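Local structure of Lmo1499 protein (Listeria monocytogenes, 4IIW) at residues Leu172-Phe183 with Ile194-Asn204; Gln130-Thr141 with Asp187-Thr195. The protein probably acts as a membrane-bound endolytic peptidoglycan transglycosylase of the MltG family, cutting nascent glycan strands to end their elongation. All coordinates share one frame; numbering follows the deposited sequence.

Contact 1. Residues Leu172-Phe183 with Ile194-Asn204; sequences LEGYLYPATYTF and ITEMVKATDVN. With SO4 (sulfate ion), chain O.
Two hydrogen bonds join the loop around Tyr175-Tyr177 to the helix. The hydroxyl of Thr201, set beside its own backbone N (chi1 -67°), donates to Tyr175 O, with OG1 2.8 Å from that oxygen and well above the carbonyl plane. Two residues on, the backbone N of Tyr177 donates almost straight to Met197 O at 3.3 Å. That carbonyl also takes the helical bond from Thr201 N, and the two donors reach it from opposite faces, so the helix accepts a loop N-H without giving up its own pairing. A water donates to both Thr201 OG1 and Gly174 O, which ties in the type II turn Leu172-Tyr175.

A second set of contacts involves aromatic rings. CG of Met197, a selenomethionine, lies over one face of the Tyr181 ring, 4.0 Å from its centroid, and SE follows obliquely as a Met-aromatic contact. The Ala200 methyl sits at the edge of the same ring, 3.5 Å from Tyr181 OH. Tyr177 O also lies at this ring's edge, in its plane; the bond it receives from Tyr181 OH is modelled unusually short, and its length is doubtful. With chi1 at -163°, which places CG opposite the backbone N, the Tyr177 ring receives Asn204 CB over one face in a CH-pi contact, with ND2 3.4 Å from CE2; Pro178 CD lies over the rim of the opposite face.

Aliphatic packing is centred on Leu176. Its CB meets Met197 CB at 3.7 Å, while its two methyls part, CD1 to Val198 CG2 and CD2 to Ile194 CG2.

The loop thus runs along helix 190-204 before entering strand 180-181, which pairs antiparallel with strand 111-112. Ile122 of helix 119-129 touches both Leu176 and Met197, and Phe147 of helix 145-154 touches Leu172 and Ile194.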
loop_
_atom_site.group_PDB
_atom_site.type_symbol
_atom_site.label_atom_id
_atom_site.label_comp_id
_atom_site.label_asym_id
_atom_site.label_seq_id
_atom_site.Cartn_x
_atom_site.Cartn_y
_atom_site.Cartn_z
ATOM N N LEU B 172 -53.019 -11.107 16.880
ATOM C CA LEU B 172 -52.567 -10.369 18.072
ATOM C C LEU B 172 -52.119 -8.939 17.786
ATOM O O LEU B 172 -51.573 -8.252 18.665
ATOM C CB LEU B 172 -51.463 -11.155 18.801
ATOM C CG LEU B 172 -51.888 -12.552 19.296
ATOM C CD1 LEU B 172 -50.696 -13.338 19.814
ATOM C CD2 LEU B 172 -52.943 -12.468 20.385
ATOM N N GLU B 173 -52.355 -8.463 16.574
ATOM C CA GLU B 173 -51.977 -7.092 16.247
ATOM C C GLU B 173 -52.667 -6.206 17.268
ATOM O O GLU B 173 -53.866 -6.301 17.457
ATOM C CB GLU B 173 -52.408 -6.728 14.824
ATOM C CG GLU B 173 -51.807 -5.438 14.327
ATOM C CD GLU B 173 -50.325 -5.566 13.971
ATOM O OE1 GLU B 173 -49.992 -6.233 12.961
ATOM O OE2 GLU B 173 -49.494 -4.963 14.679
ATOM N N GLY B 174 -51.897 -5.399 17.971
ATOM C CA GLY B 174 -52.429 -4.476 18.981
ATOM C C GLY B 174 -52.458 -4.991 20.409
ATOM O O GLY B 174 -52.659 -4.219 21.350
ATOM N N TYR B 175 -52.237 -6.290 20.584
ATOM C CA TYR B 175 -52.302 -6.915 21.914
ATOM C C TYR B 175 -50.967 -7.064 22.660
ATOM O O TYR B 175 -50.933 -7.540 23.779
ATOM C CB TYR B 175 -53.018 -8.249 21.806
ATOM C CG TYR B 175 -54.487 -8.109 21.530
ATOM C CD1 TYR B 175 -54.970 -7.953 20.231
ATOM C CD2 TYR B 175 -55.404 -8.143 22.564
ATOM C CE1 TYR B 175 -56.339 -7.835 19.984
ATOM C CE2 TYR B 175 -56.773 -8.023 22.323
ATOM C CZ TYR B 175 -57.237 -7.877 21.038
ATOM O OH TYR B 175 -58.606 -7.765 20.832
ATOM N N LEU B 176 -49.876 -6.635 22.045
ATOM C CA LEU B 176 -48.556 -6.647 22.695
ATOM C C LEU B 176 -48.273 -5.219 23.191
ATOM O O LEU B 176 -47.963 -4.327 22.412
ATOM C CB LEU B 176 -47.494 -7.139 21.716
ATOM C CG LEU B 176 -47.551 -8.642 21.397
ATOM C CD1 LEU B 176 -48.920 -9.104 21.010
ATOM C CD2 LEU B 176 -46.539 -8.971 20.312
ATOM N N TYR B 177 -48.378 -5.022 24.501
ATOM C CA TYR B 177 -48.276 -3.693 25.116
ATOM C C TYR B 177 -46.908 -3.036 24.964
ATOM O O TYR B 177 -45.877 -3.716 25.032
ATOM C CB TYR B 177 -48.627 -3.813 26.612
ATOM C CG TYR B 177 -48.964 -2.510 27.306
ATOM C CD1 TYR B 177 -50.216 -1.908 27.130
ATOM C CD2 TYR B 177 -48.051 -1.883 28.166
ATOM C CE1 TYR B 177 -50.539 -0.700 27.760
ATOM C CE2 TYR B 177 -48.381 -0.670 28.816
ATOM C CZ TYR B 177 -49.621 -0.095 28.603
ATOM O OH TYR B 177 -49.949 1.088 29.217
ATOM N N PRO B 178 -46.891 -1.707 24.753
ATOM C CA PRO B 178 -45.634 -0.997 24.689
ATOM C C PRO B 178 -45.097 -0.702 26.098
ATOM O O PRO B 178 -45.755 -0.051 26.885
ATOM C CB PRO B 178 -45.983 0.290 23.940
ATOM C CG PRO B 178 -47.406 0.500 24.145
ATOM C CD PRO B 178 -48.036 -0.815 24.490
ATOM N N ALA B 179 -43.908 -1.207 26.388
ATOM C CA ALA B 179 -43.243 -1.046 27.670
ATOM C C ALA B 179 -41.824 -1.588 27.523
ATOM O O ALA B 179 -41.399 -1.952 26.422
ATOM C CB ALA B 179 -43.995 -1.805 28.767
ATOM N N THR B 180 -41.089 -1.620 28.623
ATOM C CA THR B 180 -39.742 -2.152 28.636
ATOM C C THR B 180 -39.831 -3.462 29.339
ATOM O O THR B 180 -40.405 -3.535 30.395
ATOM C CB THR B 180 -38.779 -1.227 29.375
ATOM O OG1 THR B 180 -38.672 -0.008 28.646
ATOM C CG2 THR B 180 -37.394 -1.845 29.480
ATOM N N TYR B 181 -39.287 -4.509 28.741
ATOM C CA TYR B 181 -39.341 -5.849 29.329
ATOM C C TYR B 181 -37.930 -6.373 29.487
ATOM O O TYR B 181 -37.050 -5.956 28.741
ATOM C CB TYR B 181 -40.089 -6.790 28.387
ATOM C CG TYR B 181 -41.468 -6.322 28.018
ATOM C CD1 TYR B 181 -41.669 -5.442 26.947
ATOM C CD2 TYR B 181 -42.585 -6.766 28.728
ATOM C CE1 TYR B 181 -42.940 -5.009 26.613
ATOM C CE2 TYR B 181 -43.861 -6.339 28.396
ATOM C CZ TYR B 181 -44.036 -5.463 27.349
ATOM O OH TYR B 181 -45.311 -5.059 27.026
ATOM N N THR B 182 -37.721 -7.268 30.456
ATOM C CA THR B 182 -36.414 -7.920 30.668
ATOM C C THR B 182 -36.686 -9.377 31.051
ATOM O O THR B 182 -37.733 -9.684 31.612
ATOM C CB THR B 182 -35.581 -7.254 31.766
ATOM O OG1 THR B 182 -36.196 -7.487 33.021
ATOM C CG2 THR B 182 -35.478 -5.752 31.546
ATOM N N PHE B 183 -35.740 -10.264 30.756
ATOM C CA PHE B 183 -35.931 -11.688 31.000
ATOM C C PHE B 183 -34.749 -12.302 31.712
ATOM O O PHE B 183 -33.610 -12.101 31.302
ATOM C CB PHE B 183 -36.197 -12.395 29.664
ATOM C CG PHE B 183 -37.398 -11.855 28.962
ATOM C CD1 PHE B 183 -38.642 -12.400 29.182
ATOM C CD2 PHE B 183 -37.297 -10.749 28.149
ATOM C CE1 PHE B 183 -39.767 -11.873 28.585
ATOM C CE2 PHE B 183 -38.419 -10.215 27.535
ATOM C CZ PHE B 183 -39.661 -10.782 27.757
ATOM N N ILE B 194 -43.579 -12.978 23.955
ATOM C CA ILE B 194 -44.872 -12.501 23.500
ATOM C C ILE B 194 -45.872 -12.589 24.659
ATOM O O ILE B 194 -46.644 -11.669 24.892
ATOM C CB ILE B 194 -45.345 -13.291 22.264
ATOM C CG1 ILE B 194 -44.364 -13.056 21.111
ATOM C CG2 ILE B 194 -46.741 -12.863 21.836
ATOM C CD1 ILE B 194 -44.440 -14.108 20.020
ATOM N N THR B 195 -45.827 -13.678 25.420
ATOM C CA THR B 195 -46.754 -13.829 26.532
ATOM C C THR B 195 -46.615 -12.669 27.502
ATOM O O THR B 195 -47.618 -12.157 27.972
ATOM C CB THR B 195 -46.589 -15.175 27.269
ATOM O OG1 THR B 195 -46.875 -16.242 26.365
ATOM C CG2 THR B 195 -47.540 -15.283 28.505
ATOM N N GLU B 196 -45.399 -12.237 27.802
ATOM C CA GLU B 196 -45.244 -11.127 28.747
ATOM C C GLU B 196 -45.866 -9.831 28.232
ATOM O O GLU B 196 -46.381 -9.035 29.008
ATOM C CB GLU B 196 -43.782 -10.891 29.119
ATOM C CG GLU B 196 -43.208 -11.999 29.958
ATOM C CD GLU B 196 -43.893 -12.110 31.311
ATOM O OE1 GLU B 196 -43.836 -11.138 32.101
ATOM O OE2 GLU B 196 -44.463 -13.183 31.589
HETATM N N MSE B 197 -45.837 -9.632 26.928
HETATM C CA MSE B 197 -46.411 -8.436 26.342
HETATM C C MSE B 197 -47.930 -8.523 26.374
HETATM O O MSE B 197 -48.609 -7.504 26.608
HETATM C CB MSE B 197 -45.911 -8.247 24.924
HETATM C CG MSE B 197 -44.392 -8.125 24.838
HETATM SE SE MSE B 197 -43.764 -7.921 22.993
HETATM C CE MSE B 197 -41.866 -7.869 23.355
ATOM N N VAL B 198 -48.474 -9.718 26.153
ATOM C CA VAL B 198 -49.923 -9.882 26.209
ATOM C C VAL B 198 -50.405 -9.687 27.664
ATOM O O VAL B 198 -51.445 -9.081 27.911
ATOM C CB VAL B 198 -50.390 -11.236 25.627
ATOM C CG1 VAL B 198 -51.861 -11.438 25.886
ATOM C CG2 VAL B 198 -50.108 -11.292 24.128
ATOM N N LYS B 199 -49.618 -10.170 28.616
ATOM C CA LYS B 199 -49.927 -10.000 30.026
ATOM C C LYS B 199 -49.896 -8.529 30.411
ATOM O O LYS B 199 -50.732 -8.075 31.185
ATOM C CB LYS B 199 -48.954 -10.815 30.889
ATOM C CG LYS B 199 -48.888 -10.387 32.338
ATOM C CD LYS B 199 -48.360 -11.463 33.236
ATOM C CE LYS B 199 -47.047 -12.028 32.795
ATOM N NZ LYS B 199 -46.620 -13.129 33.707
ATOM N N ALA B 200 -48.935 -7.781 29.889
ATOM C CA ALA B 200 -48.867 -6.354 30.203
ATOM C C ALA B 200 -50.156 -5.659 29.732
ATOM O O ALA B 200 -50.697 -4.802 30.434
ATOM C CB ALA B 200 -47.645 -5.712 29.567
ATOM N N THR B 201 -50.653 -6.038 28.555
ATOM C CA THR B 201 -51.868 -5.421 28.041
ATOM C C THR B 201 -53.008 -5.691 29.019
ATOM O O THR B 201 -53.685 -4.772 29.442
ATOM C CB THR B 201 -52.248 -5.935 26.630
ATOM O OG1 THR B 201 -51.266 -5.508 25.663
ATOM C CG2 THR B 201 -53.661 -5.421 26.225
ATOM N N ASP B 202 -53.172 -6.959 29.392
ATOM C CA ASP B 202 -54.200 -7.396 30.324
ATOM C C ASP B 202 -54.128 -6.619 31.636
ATOM O O ASP B 202 -55.146 -6.165 32.129
ATOM C CB ASP B 202 -54.055 -8.907 30.593
ATOM C CG ASP B 202 -55.161 -9.466 31.498
ATOM O OD1 ASP B 202 -56.337 -9.531 31.051
ATOM O OD2 ASP B 202 -54.837 -9.897 32.634
ATOM N N VAL B 203 -52.931 -6.464 32.191
ATOM C CA VAL B 203 -52.750 -5.744 33.439
ATOM C C VAL B 203 -53.045 -4.264 33.319
ATOM O O VAL B 203 -53.673 -3.670 34.187
ATOM C CB VAL B 203 -51.288 -5.810 33.911
ATOM C CG1 VAL B 203 -51.077 -4.898 35.128
ATOM C CG2 VAL B 203 -50.869 -7.263 34.193
ATOM N N ASN B 204 -52.600 -3.677 32.223
ATOM C CA ASN B 204 -52.649 -2.233 32.065
ATOM C C ASN B 204 -53.928 -1.636 31.552
ATOM O O ASN B 204 -54.059 -0.416 31.544
ATOM C CB ASN B 204 -51.436 -1.776 31.245
ATOM C CG ASN B 204 -50.119 -1.976 32.012
ATOM O OD1 ASN B 204 -49.976 -1.510 33.141
ATOM N ND2 ASN B 204 -49.170 -2.668 31.408
HETATM S S SO4 O . -42.354 0.598 31.425
HETATM O O1 SO4 O . -43.141 0.001 32.501
HETATM O O2 SO4 O . -41.770 -0.468 30.629
HETATM O O3 SO4 O . -43.216 1.427 30.586
HETATM O O4 SO4 O . -41.299 1.434 31.990
HETATM O O HOH W 1 -51.492 -3.718 23.730
#

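Contact 2. Residues Gln130-Thr141 with Asp187-Thr195; sequences QPKLKKADVLKT and DVSAEQIIT
Gln130 reaches across to the chain just before helix 190-204 and donates from NE2 to Val188 O at 2.8 Å. The acceptor lies close to the plane of the amide, and the N-H points at it with an angle of 157°. The chain is bent at chi2 (-71°), and OE1 at the other end of the amide accepts a weak bond from Lys132 N. Both ends of this buried side chain are therefore used, one across the contact and one within its own type I turn, Gln130-Leu133.

At the helical end, Thr141 OG1 is 3.0 Å from Glu191 OE2, with the two side chains crossing at about a right angle. Asp137 O is also within reach of this hydroxyl, so its single proton may go to either acceptor. The other carboxylate oxygen, Glu191 OE1, receives a weak bond from Ser189 OG. That serine is the N-cap, and its OG accepts from Gln192 N at 3.1 Å. Glu191 O is doubly used, by Thr195 N and Thr195 OG1 from opposite faces.

Apolar groups fill the space between these polar ends. Leu133 CD1 lies 4.2 Å from Ala190 CB and also meets Ile193 CD1, while Val138 CG2 approaches the same alanine methyl at 4.1 Å. The small Ala190 lies where the helix segments, 10.1 Å apart at closest approach, cross at -55°.

Lys132 crosses the Asp187 side chain at a slant, its CD and CE near OD2, but NZ stays 4.5 Å from OD1, too far for a salt bridge. At this exposed edge the opposite charges could give only a loose attraction; the one settled hydrogen bond between the segments is Gln130 NE2 to Val188 O, and the remainder is largely apolar packing around Ala190.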
loop_
_atom_site.group_PDB
_atom_site.type_symbol
_atom_site.label_atom_id
_atom_site.label_comp_id
_atom_site.label_asym_id
_atom_site.label_seq_id
_atom_site.Cartn_x
_atom_site.Cartn_y
_atom_site.Cartn_z
ATOM N N GLN B 130 -32.793 -10.718 21.395
ATOM C CA GLN B 130 -32.482 -12.133 21.589
ATOM C C GLN B 130 -32.080 -12.648 20.199
ATOM O O GLN B 130 -32.894 -13.223 19.482
ATOM C CB GLN B 130 -33.695 -12.877 22.179
ATOM C CG GLN B 130 -33.374 -14.076 23.131
ATOM C CD GLN B 130 -32.791 -15.313 22.441
ATOM O OE1 GLN B 130 -31.753 -15.252 21.755
ATOM N NE2 GLN B 130 -33.433 -16.462 22.669
ATOM N N PRO B 131 -30.809 -12.435 19.824
ATOM C CA PRO B 131 -30.267 -12.776 18.489
ATOM C C PRO B 131 -30.364 -14.243 18.070
ATOM O O PRO B 131 -30.430 -14.521 16.882
ATOM C CB PRO B 131 -28.803 -12.342 18.576
ATOM C CG PRO B 131 -28.473 -12.436 20.018
ATOM C CD PRO B 131 -29.743 -12.081 20.774
ATOM N N LYS B 132 -30.372 -15.176 19.015
ATOM C CA LYS B 132 -30.510 -16.589 18.651
ATOM C C LYS B 132 -31.857 -16.852 17.952
ATOM O O LYS B 132 -32.008 -17.848 17.248
ATOM C CB LYS B 132 -30.288 -17.516 19.869
ATOM C CG LYS B 132 -28.787 -17.610 20.301
ATOM C CD LYS B 132 -28.557 -18.420 21.586
ATOM C CE LYS B 132 -28.725 -19.934 21.410
ATOM N NZ LYS B 132 -27.581 -20.596 20.707
ATOM N N LEU B 133 -32.819 -15.945 18.133
ATOM C CA LEU B 133 -34.125 -16.058 17.477
ATOM C C LEU B 133 -34.122 -15.440 16.070
ATOM O O LEU B 133 -33.466 -14.428 15.815
ATOM C CB LEU B 133 -35.221 -15.406 18.323
ATOM C CG LEU B 133 -35.629 -16.061 19.652
ATOM C CD1 LEU B 133 -36.662 -15.163 20.338
ATOM C CD2 LEU B 133 -36.195 -17.466 19.465
ATOM N N LYS B 134 -34.866 -16.073 15.168
ATOM C CA LYS B 134 -34.997 -15.644 13.777
ATOM C C LYS B 134 -36.338 -14.945 13.541
ATOM O O LYS B 134 -37.369 -15.360 14.081
ATOM C CB LYS B 134 -34.847 -16.841 12.839
ATOM C CG LYS B 134 -33.409 -17.159 12.474
ATOM C CD LYS B 134 -32.538 -17.639 13.632
ATOM C CE LYS B 134 -31.044 -17.531 13.262
ATOM N NZ LYS B 134 -30.746 -18.037 11.885
ATOM N N LYS B 135 -36.325 -13.896 12.720
ATOM C CA LYS B 135 -37.539 -13.117 12.466
ATOM C C LYS B 135 -38.710 -13.946 11.934
ATOM O O LYS B 135 -39.830 -13.804 12.411
ATOM C CB LYS B 135 -37.270 -11.939 11.522
ATOM C CG LYS B 135 -38.463 -10.971 11.432
ATOM C CD LYS B 135 -38.163 -9.703 10.648
ATOM C CE LYS B 135 -39.379 -8.794 10.666
ATOM N NZ LYS B 135 -39.152 -7.453 10.070
ATOM N N ALA B 136 -38.452 -14.807 10.960
ATOM C CA ALA B 136 -39.508 -15.631 10.365
ATOM C C ALA B 136 -40.257 -16.490 11.400
ATOM O O ALA B 136 -41.467 -16.651 11.300
ATOM C CB ALA B 136 -38.928 -16.515 9.242
ATOM N N ASP B 137 -39.531 -17.024 12.386
ATOM C CA ASP B 137 -40.119 -17.883 13.432
ATOM C C ASP B 137 -40.961 -17.098 14.424
ATOM O O ASP B 137 -42.018 -17.567 14.860
ATOM C CB ASP B 137 -39.027 -18.588 14.215
ATOM C CG ASP B 137 -38.151 -19.441 13.351
ATOM O OD1 ASP B 137 -38.481 -19.635 12.151
ATOM O OD2 ASP B 137 -37.119 -19.917 13.878
ATOM N N VAL B 138 -40.457 -15.925 14.808
ATOM C CA VAL B 138 -41.147 -15.045 15.720
ATOM C C VAL B 138 -42.458 -14.612 15.098
ATOM O O VAL B 138 -43.462 -14.525 15.788
ATOM C CB VAL B 138 -40.294 -13.799 16.051
ATOM C CG1 VAL B 138 -41.085 -12.781 16.890
ATOM C CG2 VAL B 138 -39.013 -14.216 16.754
ATOM N N LEU B 139 -42.457 -14.329 13.796
ATOM C CA LEU B 139 -43.702 -13.963 13.109
ATOM C C LEU B 139 -44.651 -15.157 13.075
ATOM O O LEU B 139 -45.856 -15.009 13.276
ATOM C CB LEU B 139 -43.449 -13.453 11.687
ATOM C CG LEU B 139 -42.953 -12.010 11.534
ATOM C CD1 LEU B 139 -42.808 -11.704 10.063
ATOM C CD2 LEU B 139 -43.889 -10.974 12.204
ATOM N N LYS B 140 -44.113 -16.338 12.809
ATOM C CA LYS B 140 -44.938 -17.533 12.795
ATOM C C LYS B 140 -45.570 -17.790 14.174
ATOM O O LYS B 140 -46.742 -18.118 14.260
ATOM C CB LYS B 140 -44.129 -18.751 12.373
ATOM C CG LYS B 140 -44.980 -20.002 12.286
ATOM C CD LYS B 140 -44.206 -21.196 11.726
ATOM C CE LYS B 140 -45.139 -22.390 11.559
ATOM N NZ LYS B 140 -44.443 -23.588 11.052
ATOM N N THR B 141 -44.789 -17.645 15.238
ATOM C CA THR B 141 -45.311 -17.880 16.569
ATOM C C THR B 141 -46.464 -16.921 16.833
ATOM O O THR B 141 -47.512 -17.310 17.323
ATOM C CB THR B 141 -44.233 -17.697 17.675
ATOM O OG1 THR B 141 -43.205 -18.688 17.545
ATOM C CG2 THR B 141 -44.858 -17.841 19.037
ATOM N N ASP B 187 -32.154 -18.871 26.975
ATOM C CA ASP B 187 -32.553 -18.892 25.533
ATOM C C ASP B 187 -34.048 -18.644 25.472
ATOM O O ASP B 187 -34.831 -19.453 24.978
ATOM C CB ASP B 187 -32.216 -20.218 24.837
ATOM C CG ASP B 187 -30.738 -20.355 24.488
ATOM O OD1 ASP B 187 -30.309 -21.505 24.202
ATOM O OD2 ASP B 187 -30.016 -19.324 24.490
ATOM N N VAL B 188 -34.437 -17.500 25.986
ATOM C CA VAL B 188 -35.819 -17.154 26.063
ATOM C C VAL B 188 -36.514 -17.349 24.714
ATOM O O VAL B 188 -36.034 -16.879 23.686
ATOM C CB VAL B 188 -35.940 -15.739 26.638
ATOM C CG1 VAL B 188 -37.230 -15.148 26.332
ATOM C CG2 VAL B 188 -35.696 -15.795 28.126
ATOM N N SER B 189 -37.643 -18.061 24.734
ATOM C CA SER B 189 -38.403 -18.351 23.522
ATOM C C SER B 189 -39.284 -17.204 23.157
ATOM O O SER B 189 -39.664 -16.408 24.001
ATOM C CB SER B 189 -39.302 -19.570 23.689
ATOM O OG SER B 189 -40.431 -19.270 24.509
ATOM N N ALA B 190 -39.633 -17.149 21.884
ATOM C CA ALA B 190 -40.512 -16.130 21.375
ATOM C C ALA B 190 -41.864 -16.177 22.117
ATOM O O ALA B 190 -42.460 -15.127 22.410
ATOM C CB ALA B 190 -40.707 -16.302 19.858
ATOM N N GLU B 191 -42.327 -17.393 22.434
ATOM C CA GLU B 191 -43.593 -17.564 23.148
ATOM C C GLU B 191 -43.551 -16.910 24.524
ATOM O O GLU B 191 -44.516 -16.234 24.915
ATOM C CB GLU B 191 -43.989 -19.032 23.275
ATOM C CG GLU B 191 -44.356 -19.739 21.961
ATOM C CD GLU B 191 -43.143 -20.113 21.098
ATOM O OE1 GLU B 191 -41.996 -20.056 21.600
ATOM O OE2 GLU B 191 -43.345 -20.499 19.920
ATOM N N GLN B 192 -42.458 -17.100 25.266
ATOM C CA GLN B 192 -42.346 -16.492 26.599
ATOM C C GLN B 192 -42.421 -14.990 26.505
ATOM O O GLN B 192 -43.118 -14.350 27.278
ATOM C CB GLN B 192 -41.033 -16.877 27.309
ATOM C CG GLN B 192 -40.870 -16.154 28.653
ATOM C CD GLN B 192 -39.657 -16.573 29.514
ATOM O OE1 GLN B 192 -39.416 -15.936 30.546
ATOM N NE2 GLN B 192 -38.893 -17.611 29.099
ATOM N N ILE B 193 -41.685 -14.434 25.545
ATOM C CA ILE B 193 -41.617 -12.997 25.363
ATOM C C ILE B 193 -42.966 -12.406 24.982
ATOM O O ILE B 193 -43.450 -11.441 25.607
ATOM C CB ILE B 193 -40.610 -12.651 24.279
ATOM C CG1 ILE B 193 -39.205 -13.088 24.726
ATOM C CG2 ILE B 193 -40.645 -11.154 23.972
ATOM C CD1 ILE B 193 -38.113 -12.913 23.668
ATOM N N ILE B 194 -43.579 -12.978 23.955
ATOM C CA ILE B 194 -44.872 -12.501 23.500
ATOM C C ILE B 194 -45.872 -12.589 24.659
ATOM O O ILE B 194 -46.644 -11.669 24.892
ATOM C CB ILE B 194 -45.345 -13.291 22.264
ATOM C CG1 ILE B 194 -44.364 -13.056 21.111
ATOM C CG2 ILE B 194 -46.741 -12.863 21.836
ATOM C CD1 ILE B 194 -44.440 -14.108 20.020
ATOM N N THR B 195 -45.827 -13.678 25.420
ATOM C CA THR B 195 -46.754 -13.829 26.532
ATOM C C THR B 195 -46.615 -12.669 27.502
ATOM O O THR B 195 -47.618 -12.157 27.972
ATOM C CB THR B 195 -46.589 -15.175 27.269
ATOM O OG1 THR B 195 -46.875 -16.242 26.365
ATOM C CG2 THR B 195 -47.540 -15.283 28.505
#

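Contacts 1 and 2 use overlapping parts of helix 190-204, sharing Ile194 and Thr195; their centres are 14 Å apart. Ile194 faces both ways, CG2 serving contact 1 and CD1 contact 2. Phe183 bridges them directly: its CB lies 3.8 Å from Val188 CG2, and its CZ the same distance from Ile193 CA. Helix 119-129 backs both, with Ile126 touching Met197 in contact 1 and Leu133 and Ile193 in contact 2. Both lie away from Glu232, which is predicted to be important for catalytic activity. The sulfate, probably from the crystallisation liquor, lies by Thr180 N in contact 1.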